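Local coordinates for N-acetyl-L-2,4-diaminobutyric acid deacetylase (Ruegeria pomeroyi, PDB 6TWM), which probably catalyses the zinc-dependent deacetylation of N-acetyl-L-2,4-diaminobutyric acid, a step in bacterial breakdown of the stress protectant ectoine, at residues A[62-67]-A[147-152]; A[114-119]-A[127-132]; A[188-193]-A[257-262]. All coordinates share one frame; numbering follows the deposited sequence.

Contact 1 of 3, residues A[62-67]-A[147-152]. With DAB (2,4-diaminobutyric acid), chain N.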
loop_
_atom_site.group_PDB
_atom_site.type_symbol
_atom_site.label_atom_id
_atom_site.label_comp_id
_atom_site.label_asym_id
_atom_site.label_seq_id
_atom_site.Cartn_x
_atom_site.Cartn_y
_atom_site.Cartn_z
ATOM N N GLY A 62 5.286 4.461 2.850
ATOM C CA GLY A 62 3.883 4.552 3.175
ATOM C C GLY A 62 3.259 5.691 2.393
ATOM O O GLY A 62 3.945 6.583 1.898
ATOM N N ALA A 63 1.933 5.639 2.284
ATOM C CA ALA A 63 1.167 6.653 1.561
ATOM C C ALA A 63 1.602 6.749 0.099
ATOM O O ALA A 63 1.709 7.842 -0.466
ATOM C CB ALA A 63 1.258 8.020 2.244
ATOM N N ASN A 64 1.876 5.595 -0.516
ATOM C CA ASN A 64 1.909 5.525 -1.974
ATOM C C ASN A 64 0.672 6.205 -2.547
ATOM O O ASN A 64 0.767 7.059 -3.434
ATOM C CB ASN A 64 2.003 4.061 -2.417
ATOM C CG ASN A 64 2.126 3.888 -3.931
ATOM O OD1 ASN A 64 1.780 4.771 -4.715
ATOM N ND2 ASN A 64 2.624 2.728 -4.343
ATOM N N HIS A 65 -0.497 5.839 -2.034
ATOM C CA HIS A 65 -1.714 6.622 -2.189
ATOM C C HIS A 65 -1.928 7.432 -0.915
ATOM O O HIS A 65 -1.729 6.926 0.193
ATOM C CB HIS A 65 -2.918 5.720 -2.470
ATOM C CG HIS A 65 -2.794 4.922 -3.732
ATOM N ND1 HIS A 65 -2.638 3.552 -3.736
ATOM C CD2 HIS A 65 -2.791 5.304 -5.032
ATOM C CE1 HIS A 65 -2.555 3.124 -4.984
ATOM N NE2 HIS A 65 -2.645 4.168 -5.789
ATOM N N GLY A 66 -2.338 8.691 -1.082
ATOM C CA GLY A 66 -2.226 9.651 0.005
ATOM C C GLY A 66 -3.151 9.399 1.179
ATOM O O GLY A 66 -2.806 9.726 2.319
ATOM N N ASP A 67 -4.323 8.817 0.931
ATOM C CA ASP A 67 -5.366 8.689 1.950
ATOM C C ASP A 67 -5.356 7.319 2.619
ATOM O O ASP A 67 -6.410 6.778 2.965
ATOM C CB ASP A 67 -6.738 8.984 1.345
ATOM C CG ASP A 67 -7.082 8.072 0.179
ATOM O OD1 ASP A 67 -6.208 7.298 -0.261
ATOM O OD2 ASP A 67 -8.235 8.131 -0.303
ATOM N N ALA A 147 11.619 -4.273 -0.048
ATOM C CA ALA A 147 10.743 -3.117 -0.187
ATOM C C ALA A 147 9.399 -3.443 0.443
ATOM O O ALA A 147 8.727 -4.393 0.025
ATOM C CB ALA A 147 10.575 -2.719 -1.656
ATOM N N VAL A 148 9.019 -2.672 1.456
ATOM C CA VAL A 148 7.705 -2.766 2.082
ATOM C C VAL A 148 6.930 -1.513 1.701
ATOM O O VAL A 148 7.326 -0.394 2.052
ATOM C CB VAL A 148 7.810 -2.919 3.608
ATOM C CG1 VAL A 148 6.427 -3.056 4.229
ATOM C CG2 VAL A 148 8.683 -4.118 3.958
ATOM N N ASP A 149 5.834 -1.699 0.970
ATOM C CA ASP A 149 5.039 -0.600 0.428
ATOM C C ASP A 149 3.617 -0.735 0.964
ATOM O O ASP A 149 2.828 -1.545 0.468
ATOM C CB ASP A 149 5.075 -0.612 -1.097
ATOM C CG ASP A 149 4.389 0.590 -1.702
ATOM O OD1 ASP A 149 4.824 1.729 -1.425
ATOM O OD2 ASP A 149 3.422 0.393 -2.466
ATOM N N PHE A 150 3.294 0.070 1.971
ATOM C CA PHE A 150 2.019 -0.050 2.660
ATOM C C PHE A 150 0.868 0.466 1.806
ATOM O O PHE A 150 0.998 1.442 1.064
ATOM C CB PHE A 150 2.059 0.716 3.978
ATOM C CG PHE A 150 2.780 -0.008 5.076
ATOM C CD1 PHE A 150 2.193 -1.089 5.713
ATOM C CD2 PHE A 150 4.043 0.398 5.476
ATOM C CE1 PHE A 150 2.856 -1.751 6.726
ATOM C CE2 PHE A 150 4.710 -0.260 6.488
ATOM C CZ PHE A 150 4.115 -1.337 7.115
ATOM N N HIS A 151 -0.280 -0.194 1.939
ATOM C CA HIS A 151 -1.490 0.215 1.245
ATOM C C HIS A 151 -2.701 -0.098 2.112
ATOM O O HIS A 151 -2.696 -1.051 2.896
ATOM C CB HIS A 151 -1.628 -0.479 -0.113
ATOM C CG HIS A 151 -0.691 0.038 -1.156
ATOM N ND1 HIS A 151 -0.956 1.166 -1.901
ATOM C CD2 HIS A 151 0.511 -0.419 -1.580
ATOM C CE1 HIS A 151 0.040 1.380 -2.741
ATOM N NE2 HIS A 151 0.944 0.433 -2.567
ATOM N N SER A 152 -3.739 0.724 1.963
ATOM C CA SER A 152 -5.024 0.506 2.605
ATOM C C SER A 152 -6.119 0.877 1.614
ATOM O O SER A 152 -5.847 1.232 0.462
ATOM C CB SER A 152 -5.132 1.299 3.912
ATOM O OG SER A 152 -3.964 1.127 4.701
HETATM N N DAB N . -4.052 -0.601 -6.248
HETATM C CA DAB N . -4.968 -1.260 -5.328
HETATM C C DAB N . -5.413 -0.365 -4.127
HETATM O O DAB N . -6.644 -0.290 -3.857
HETATM C CB DAB N . -4.366 -2.538 -4.748
HETATM C CG DAB N . -3.784 -3.442 -5.828
HETATM N ND DAB N . -4.708 -4.358 -6.462
HETATM O OXT DAB N . -4.503 0.235 -3.494
HETATM O O HOH W 1 2.926 3.282 0.484
HETATM O O HOH W 2 -0.563 3.559 0.408
#
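His65 and His151 show how two loops that follow parallel strands can build one metal site: ND1 of His65 stands 3.4 Å from ND1 of His151. The imidazoles meet rim to rim with their planes at 57°, and His65 ND1 lies at the edge of the His151 ring, in its plane. Together with Glu68 they form the zinc site. The product, 2,4-diaminobutyric acid, borders the pair, its OXT 3.8 Å from CE1 of His65.

Asn64 stands in the second shell. A first torsion of -177° sets the amide of Asn64 opposite its backbone N, so that it slants across the rim of His151; Asn64 CB lies 3.3 Å from His151 CE1. Its ND2 donates to OD2 of Asp149 at 3.1 Å along a nearly straight path (173°), with the acceptor in the amide plane and met on its syn side. Thr61 holds OD1 of the same carboxylate. One water accepts from Asn64 N at 2.7 Å and lies 2.7 Å from Phe150 O, bridging backbones that make no direct hydrogen bond with each other; a second water donates to Phe150 O and accepts only weakly from His65 N.

On its far side, His65 is bonded through NE2 to Asn115 OD1. With that nitrogen engaged, the chemistry is consistent with ND1 being the atom offered to zinc, as in related M14-type enzymes.

Contact 2 of 3, residues A[114-119]-A[127-132]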
loop_
_atom_site.group_PDB
_atom_site.type_symbol
_atom_site.label_atom_id
_atom_site.label_comp_id
_atom_site.label_asym_id
_atom_site.label_seq_id
_atom_site.Cartn_x
_atom_site.Cartn_y
_atom_site.Cartn_z
ATOM N N GLY A 114 -1.703 12.625 -10.323
ATOM C CA GLY A 114 -0.905 11.454 -10.631
ATOM C C GLY A 114 -1.130 10.339 -9.632
ATOM O O GLY A 114 -1.018 10.538 -8.417
ATOM N N ASN A 115 -1.464 9.160 -10.146
ATOM C CA ASN A 115 -1.495 7.938 -9.355
ATOM C C ASN A 115 -0.077 7.383 -9.305
ATOM O O ASN A 115 0.445 6.910 -10.320
ATOM C CB ASN A 115 -2.474 6.943 -9.972
ATOM C CG ASN A 115 -2.614 5.669 -9.162
ATOM O OD1 ASN A 115 -1.856 5.417 -8.225
ATOM N ND2 ASN A 115 -3.600 4.856 -9.520
ATOM N N LEU A 116 0.557 7.455 -8.133
ATOM C CA LEU A 116 1.946 7.023 -8.029
ATOM C C LEU A 116 2.093 5.533 -8.304
ATOM O O LEU A 116 3.108 5.104 -8.865
ATOM C CB LEU A 116 2.512 7.368 -6.651
ATOM C CG LEU A 116 3.983 6.989 -6.438
ATOM C CD1 LEU A 116 4.881 7.703 -7.440
ATOM C CD2 LEU A 116 4.430 7.289 -5.020
ATOM N N ASN A 117 1.098 4.730 -7.937
ATOM C CA ASN A 117 1.183 3.297 -8.184
ATOM C C ASN A 117 0.782 2.918 -9.603
ATOM O O ASN A 117 0.553 1.733 -9.870
ATOM C CB ASN A 117 0.328 2.525 -7.179
ATOM C CG ASN A 117 0.907 1.156 -6.863
ATOM O OD1 ASN A 117 2.076 0.883 -7.146
ATOM N ND2 ASN A 117 0.090 0.285 -6.281
ATOM N N ARG A 118 0.673 3.895 -10.505
ATOM C CA ARG A 118 0.555 3.636 -11.933
ATOM C C ARG A 118 1.589 4.427 -12.724
ATOM O O ARG A 118 1.495 4.493 -13.955
ATOM C CB ARG A 118 -0.857 3.961 -12.438
ATOM C CG ARG A 118 -1.936 3.057 -11.867
ATOM C CD ARG A 118 -1.855 1.652 -12.448
ATOM N NE ARG A 118 -2.805 0.746 -11.802
ATOM C CZ ARG A 118 -2.922 -0.547 -12.089
ATOM N NH1 ARG A 118 -2.150 -1.096 -13.015
ATOM N NH2 ARG A 118 -3.814 -1.291 -11.447
ATOM N N SER A 119 2.575 5.018 -12.049
ATOM C CA SER A 119 3.517 5.935 -12.671
ATOM C C SER A 119 4.902 5.342 -12.884
ATOM O O SER A 119 5.797 6.062 -13.336
ATOM C CB SER A 119 3.640 7.212 -11.831
ATOM O OG SER A 119 2.546 8.082 -12.052
ATOM N N THR A 127 6.078 14.695 -14.720
ATOM C CA THR A 127 5.320 15.329 -13.657
ATOM C C THR A 127 6.013 15.132 -12.308
ATOM O O THR A 127 6.972 14.366 -12.170
ATOM C CB THR A 127 3.903 14.763 -13.604
ATOM O OG1 THR A 127 3.950 13.404 -13.153
ATOM C CG2 THR A 127 3.257 14.809 -14.974
ATOM N N VAL A 128 5.506 15.851 -11.302
ATOM C CA VAL A 128 6.001 15.698 -9.935
ATOM C C VAL A 128 5.955 14.235 -9.521
ATOM O O VAL A 128 6.916 13.695 -8.959
ATOM C CB VAL A 128 5.186 16.578 -8.972
ATOM C CG1 VAL A 128 5.745 16.496 -7.559
ATOM C CG2 VAL A 128 5.162 18.009 -9.461
ATOM N N THR A 129 4.832 13.572 -9.802
ATOM C CA THR A 129 4.688 12.165 -9.448
ATOM C C THR A 129 5.640 11.290 -10.256
ATOM O O THR A 129 6.272 10.378 -9.708
ATOM C CB THR A 129 3.236 11.721 -9.655
ATOM O OG1 THR A 129 2.364 12.534 -8.858
ATOM C CG2 THR A 129 3.058 10.272 -9.256
ATOM N N GLU A 130 5.766 11.558 -11.558
ATOM C CA GLU A 130 6.679 10.779 -12.389
ATOM C C GLU A 130 8.124 10.960 -11.942
ATOM O O GLU A 130 8.928 10.023 -12.016
ATOM C CB GLU A 130 6.518 11.173 -13.857
ATOM C CG GLU A 130 5.285 10.595 -14.523
ATOM C CD GLU A 130 5.043 11.177 -15.900
ATOM O OE1 GLU A 130 5.633 12.233 -16.214
ATOM O OE2 GLU A 130 4.264 10.578 -16.669
ATOM N N LYS A 131 8.476 12.163 -11.482
ATOM C CA LYS A 131 9.817 12.381 -10.955
ATOM C C LYS A 131 10.041 11.599 -9.668
ATOM O O LYS A 131 11.156 11.126 -9.419
ATOM C CB LYS A 131 10.057 13.873 -10.724
ATOM C CG LYS A 131 10.231 14.678 -12.005
ATOM C CD LYS A 131 10.432 16.155 -11.710
ATOM C CE LYS A 131 10.534 16.967 -12.991
ATOM N NZ LYS A 131 10.650 18.431 -12.727
ATOM N N ILE A 132 9.002 11.450 -8.844
ATOM C CA ILE A 132 9.122 10.619 -7.651
ATOM C C ILE A 132 9.341 9.163 -8.043
ATOM O O ILE A 132 10.224 8.484 -7.503
ATOM C CB ILE A 132 7.882 10.774 -6.753
ATOM C CG1 ILE A 132 7.823 12.184 -6.160
ATOM C CG2 ILE A 132 7.891 9.725 -5.649
ATOM C CD1 ILE A 132 6.541 12.478 -5.405
#
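Ser119, which packs against Thr129, also turns its hydroxyl back on its own loop and donates from OG to Asn115 O at 3.0 Å. The same carbonyl oxygen takes Arg118 N, also at 3.0 Å, and the two donors arrive from opposite faces of the carbonyl plane, OG lying 49° out of it. This double grip closes the tight turn of residues 115-119. Facing it is a classic capping box at the start of helix 128-140: Glu130 N donates to OG1 of the N-cap residue Thr127 at 3.0 Å, and Thr127 N returns the bond to Glu130 OE1 at 2.9 Å, meeting the carboxylate on its anti side.

No hydrogen bond joins the two segments directly. Their meeting is largely apolar and centres on one methyl group. The first torsion of Thr129 (-58°) sets CG2 opposite the backbone N and aims it at the turn, where it lies 3.6 Å from Ser119 OG and touches one branch of Leu116. Leu116 reaches the helix because its CG is likewise extended away from its own N (-179°).

Asp112 supplies the polar tie that the pair itself lacks: one carboxylate oxygen receives Gly114 N and the other Thr129 N, so a single side chain holds the loop and the first turn of the helix together. Further along, the CD1 branch of Leu116 spans two residues of the helix, resting 3.6 Å from Thr129 CG2 and 4.0 Å from Ile132 CG2.

Contact 3 of 3, residues A[188-193]-A[257-262]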
loop_
_atom_site.group_PDB
_atom_site.type_symbol
_atom_site.label_atom_id
_atom_site.label_comp_id
_atom_site.label_asym_id
_atom_site.label_seq_id
_atom_site.Cartn_x
_atom_site.Cartn_y
_atom_site.Cartn_z
ATOM N N TYR A 188 -5.020 -11.842 7.717
ATOM C CA TYR A 188 -5.244 -12.575 6.484
ATOM C C TYR A 188 -4.005 -12.491 5.604
ATOM O O TYR A 188 -3.209 -11.551 5.696
ATOM C CB TYR A 188 -6.474 -12.058 5.721
ATOM C CG TYR A 188 -7.782 -12.415 6.386
ATOM C CD1 TYR A 188 -8.248 -11.696 7.475
ATOM C CD2 TYR A 188 -8.531 -13.496 5.949
ATOM C CE1 TYR A 188 -9.439 -12.030 8.094
ATOM C CE2 TYR A 188 -9.720 -13.837 6.559
ATOM C CZ TYR A 188 -10.171 -13.104 7.633
ATOM O OH TYR A 188 -11.360 -13.441 8.246
ATOM N N SER A 189 -3.845 -13.502 4.755
ATOM C CA SER A 189 -2.730 -13.584 3.824
ATOM C C SER A 189 -3.287 -13.875 2.444
ATOM O O SER A 189 -4.139 -14.754 2.284
ATOM C CB SER A 189 -1.729 -14.660 4.247
ATOM O OG SER A 189 -1.602 -14.696 5.655
ATOM N N VAL A 190 -2.806 -13.139 1.451
ATOM C CA VAL A 190 -3.482 -13.046 0.167
ATOM C C VAL A 190 -2.474 -13.223 -0.954
ATOM O O VAL A 190 -1.321 -12.795 -0.845
ATOM C CB VAL A 190 -4.217 -11.694 0.044
ATOM C CG1 VAL A 190 -4.748 -11.469 -1.362
ATOM C CG2 VAL A 190 -5.341 -11.651 1.048
ATOM N N GLU A 191 -2.901 -13.887 -2.021
ATOM C CA GLU A 191 -2.210 -13.804 -3.296
ATOM C C GLU A 191 -3.109 -13.008 -4.240
ATOM O O GLU A 191 -4.132 -13.509 -4.719
ATOM C CB GLU A 191 -1.827 -15.191 -3.824
ATOM C CG GLU A 191 -2.936 -16.179 -4.143
ATOM C CD GLU A 191 -2.371 -17.535 -4.559
ATOM O OE1 GLU A 191 -1.200 -17.821 -4.224
ATOM O OE2 GLU A 191 -3.080 -18.307 -5.244
ATOM N N LEU A 192 -2.733 -11.750 -4.468
ATOM C CA LEU A 192 -3.610 -10.784 -5.115
ATOM C C LEU A 192 -3.715 -11.044 -6.611
ATOM O O LEU A 192 -2.714 -11.301 -7.283
ATOM C CB LEU A 192 -3.081 -9.365 -4.894
ATOM C CG LEU A 192 -3.536 -8.486 -3.727
ATOM C CD1 LEU A 192 -2.680 -7.230 -3.675
ATOM C CD2 LEU A 192 -4.992 -8.108 -3.860
ATOM N N LEU A 193 -4.939 -10.956 -7.138
ATOM C CA LEU A 193 -5.146 -10.913 -8.585
ATOM C C LEU A 193 -5.005 -9.463 -9.040
ATOM O O LEU A 193 -5.973 -8.759 -9.341
ATOM C CB LEU A 193 -6.496 -11.499 -8.971
ATOM C CG LEU A 193 -6.714 -11.849 -10.455
ATOM C CD1 LEU A 193 -7.231 -10.670 -11.276
ATOM C CD2 LEU A 193 -5.429 -12.410 -11.083
ATOM N N LEU A 257 -6.025 -16.591 1.728
ATOM C CA LEU A 257 -7.058 -16.316 0.742
ATOM C C LEU A 257 -6.416 -16.104 -0.619
ATOM O O LEU A 257 -5.271 -15.654 -0.720
ATOM C CB LEU A 257 -7.883 -15.080 1.111
ATOM C CG LEU A 257 -8.518 -15.036 2.497
ATOM C CD1 LEU A 257 -9.182 -13.696 2.683
ATOM C CD2 LEU A 257 -9.523 -16.159 2.676
ATOM N N THR A 258 -7.168 -16.430 -1.666
ATOM C CA THR A 258 -6.727 -16.228 -3.037
ATOM C C THR A 258 -7.811 -15.503 -3.819
ATOM O O THR A 258 -8.977 -15.457 -3.417
ATOM C CB THR A 258 -6.397 -17.553 -3.743
ATOM O OG1 THR A 258 -7.601 -18.307 -3.930
ATOM C CG2 THR A 258 -5.415 -18.375 -2.926
ATOM N N MET A 259 -7.405 -14.936 -4.953
ATOM C CA MET A 259 -8.322 -14.340 -5.923
ATOM C C MET A 259 -7.998 -14.941 -7.282
ATOM O O MET A 259 -7.180 -14.400 -8.038
ATOM C CB MET A 259 -8.205 -12.821 -5.946
ATOM C CG MET A 259 -9.156 -12.124 -5.002
ATOM S SD MET A 259 -8.669 -10.413 -4.759
ATOM C CE MET A 259 -7.342 -10.645 -3.593
ATOM N N PRO A 260 -8.615 -16.072 -7.627
ATOM C CA PRO A 260 -8.269 -16.732 -8.890
ATOM C C PRO A 260 -8.947 -16.143 -10.111
ATOM O O PRO A 260 -8.466 -16.377 -11.229
ATOM C CB PRO A 260 -8.729 -18.178 -8.661
ATOM C CG PRO A 260 -9.885 -18.037 -7.723
ATOM C CD PRO A 260 -9.567 -16.865 -6.828
ATOM N N ASP A 261 -10.024 -15.379 -9.948
ATOM C CA ASP A 261 -10.929 -15.118 -11.057
ATOM C C ASP A 261 -11.382 -13.665 -11.071
ATOM O O ASP A 261 -11.305 -12.952 -10.068
ATOM C CB ASP A 261 -12.157 -16.031 -10.983
ATOM C CG ASP A 261 -11.895 -17.396 -11.568
ATOM O OD1 ASP A 261 -11.296 -17.464 -12.660
ATOM O OD2 ASP A 261 -12.275 -18.401 -10.933
ATOM N N ASP A 262 -11.862 -13.246 -12.246
ATOM C CA ASP A 262 -12.595 -11.991 -12.362
ATOM C C ASP A 262 -13.850 -12.004 -11.504
ATOM O O ASP A 262 -14.286 -10.953 -11.023
ATOM C CB ASP A 262 -12.992 -11.740 -13.816
ATOM C CG ASP A 262 -11.928 -11.014 -14.596
ATOM O OD1 ASP A 262 -11.197 -10.206 -13.987
ATOM O OD2 ASP A 262 -11.827 -11.247 -15.819
#
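Met259 leaves its backbone facing strand 188-192, and its CB meets Leu193 CB at 3.7 Å. The chain bends at its third torsion (-79°), which carries the terminal methyl back over the strand; there CE lies 3.5 Å from Leu192 CD2 and equally close to Val190 CG1. One flexible side chain thus bridges three residues of its partner. Close by, the backbone takes part as well, with Met259 O 3.1 Å from Leu193 CB.

Before this, the two segments run as parallel strands. Leu257 N donates to Ser189 O at 2.7 Å and Leu257 O accepts from Glu191 N at 3.2 Å, so Leu257 straddles Val190 in the ladder. Its CD1 reaches Tyr188 CD2 at 3.3 Å. On the opposite face of the sheet, Glu191 and Thr258 lie side by side, pointing the same way.

Strand 255-258 forms one border of the mixed sheet, and 188-192 lies between it and 162-166. Over the face bearing Val190 and Leu257, strand 312-318 of a separate antiparallel sheet packs on Tyr188, Leu257 and Met259, joining the zinc-binding part of the fold to the C-terminal strands.

Read from the N terminus, the chain first reaches the zinc loop after strand 57-61; contact 1 closes when it returns at 147-152, with 79 residues in between. Contact 2 opens and closes wholly within that excursion, a short loop of seven residues leading into helix 128-140, and the same helix is followed by strand 146-149. The two also touch in space: Leu116 CB packs 3.3 Å from Asn64 OD1, so loop 114-119 lies directly against the zinc loop. Contact 3 comes afterwards, in series with both, and touches neither. It lies on the sheet that contact 1 also reaches, where it ties border strand 255-258 to 188-192; the centres of contacts 1 and 3 are about 19 Å apart.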